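Local coordinates for protein arginase (Glaciozyma antarctica, PDB 5YNL) that probably hydrolyses L-arginine to L-ornithine and urea, as a cold-adapted arginase of a psychrophilic yeast, at residues Ile262-Val265 / Val266-Leu270. Residues are numbered along the deposited sequence; the frame is centred on the assembly and turned at random.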
loop_
_atom_site.group_PDB
_atom_site.type_symbol
_atom_site.label_atom_id
_atom_site.label_comp_id
_atom_site.label_asym_id
_atom_site.label_seq_id
_atom_site.Cartn_x
_atom_site.Cartn_y
_atom_site.Cartn_z
ATOM N N ILE A 262 12.577 14.185 0.854
ATOM C CA ILE A 262 11.927 12.920 1.198
ATOM C C ILE A 262 12.562 12.303 2.433
ATOM O O ILE A 262 11.923 11.546 3.131
ATOM C CB ILE A 262 11.955 11.915 0.004
ATOM C CG1 ILE A 262 10.921 10.780 0.185
ATOM C CG2 ILE A 262 13.400 11.429 -0.261
ATOM C CD1 ILE A 262 9.453 11.184 0.002
ATOM N N GLY A 263 13.813 12.644 2.715
ATOM C CA GLY A 263 14.490 12.108 3.882
ATOM C C GLY A 263 13.740 12.444 5.162
ATOM O O GLY A 263 13.261 11.548 5.903
ATOM N N LYS A 264 13.626 13.739 5.420
ATOM C CA LYS A 264 12.918 14.190 6.597
ATOM C C LYS A 264 11.426 13.810 6.562
ATOM O O LYS A 264 10.822 13.501 7.587
ATOM C CB LYS A 264 13.111 15.692 6.760
ATOM C CG LYS A 264 12.660 16.182 8.098
ATOM C CD LYS A 264 13.113 15.236 9.267
ATOM C CE LYS A 264 13.049 15.976 10.605
ATOM N NZ LYS A 264 13.989 17.163 10.630
ATOM N N VAL A 265 10.837 13.800 5.378
ATOM C CA VAL A 265 9.429 13.482 5.274
ATOM C C VAL A 265 9.142 12.059 5.751
ATOM O O VAL A 265 8.171 11.828 6.492
ATOM C CB VAL A 265 8.884 13.695 3.852
ATOM C CG1 VAL A 265 7.584 12.905 3.640
ATOM C CG2 VAL A 265 8.646 15.178 3.593
ATOM N N VAL A 266 9.975 11.109 5.348
ATOM C CA VAL A 266 9.731 9.737 5.752
ATOM C C VAL A 266 9.933 9.569 7.256
ATOM O O VAL A 266 9.209 8.835 7.906
ATOM C CB VAL A 266 10.621 8.730 4.993
ATOM C CG1 VAL A 266 10.407 7.320 5.555
ATOM C CG2 VAL A 266 10.284 8.789 3.523
ATOM N N GLU A 267 10.906 10.261 7.812
ATOM C CA GLU A 267 11.110 10.163 9.252
ATOM C C GLU A 267 9.950 10.773 10.047
ATOM O O GLU A 267 9.554 10.219 11.071
ATOM C CB GLU A 267 12.455 10.761 9.691
ATOM C CG GLU A 267 13.660 10.027 9.116
ATOM C CD GLU A 267 13.657 8.514 9.376
ATOM O OE1 GLU A 267 13.249 7.726 8.475
ATOM O OE2 GLU A 267 14.089 8.105 10.481
ATOM N N MET A 268 9.401 11.889 9.579
ATOM C CA MET A 268 8.256 12.513 10.242
ATOM C C MET A 268 7.013 11.625 10.118
ATOM O O MET A 268 6.171 11.569 11.025
ATOM C CB MET A 268 7.977 13.893 9.629
ATOM C CG MET A 268 8.963 14.975 10.059
ATOM S SD MET A 268 8.751 16.542 9.184
ATOM C CE MET A 268 7.175 17.118 9.795
ATOM N N ALA A 269 6.913 10.924 8.988
ATOM C CA ALA A 269 5.792 10.036 8.733
ATOM C C ALA A 269 5.896 8.883 9.680
ATOM O O ALA A 269 4.922 8.548 10.354
ATOM C CB ALA A 269 5.791 9.553 7.308
ATOM N N LEU A 270 7.075 8.273 9.755
ATOM C CA LEU A 270 7.310 7.214 10.768
ATOM C C LEU A 270 7.062 7.699 12.192
ATOM O O LEU A 270 6.408 7.005 12.982
ATOM C CB LEU A 270 8.714 6.597 10.633
ATOM C CG LEU A 270 8.893 5.703 9.397
ATOM C CD1 LEU A 270 10.354 5.266 9.245
ATOM C CD2 LEU A 270 7.984 4.478 9.493
#
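Four successive i to i+4 hydrogen bonds join Ile262-Val265 to Val266-Leu270 as consecutive turns of one alpha-helix: the amides of Val266, Glu267, Met268 and Ala269 donate to the carbonyls of Ile262, Gly263, Lys264 and Val265. Met268 N to Lys264 O is 2.9 Å, whereas Glu267 N to Gly263 O stretches to 3.3 Å. On the inner face, CG1 of Ile262 lies against CG2 of Val266 at 3.9 Å, the two side chains meeting at a slant. Val266 places CG2 beside its own backbone N (CG1 anti to that N, chi1 175°), which also brings this methyl within 3.2 Å of Ile262 O. One turn on, CB of Ala269 rests on Val265 O at 3.4 Å. Toward the solvent-facing side, the sulfur of Met268 passes Lys264, SD to CG 4.1 Å, while Met268 CG comes to 3.4 Å from Lys264 O. Ile262 and Val266 face helix 308-320, and Val265, Met268 and Ala269 meet Phe252. Such spacing, with buried Val265, Val266 and Ala269 against exposed Lys264, is that of an amphipathic helix, here helix 254-273 packed across edge strand 250-253 and its neighbour 228-233 in the parallel sheet of the alpha/beta arginase fold.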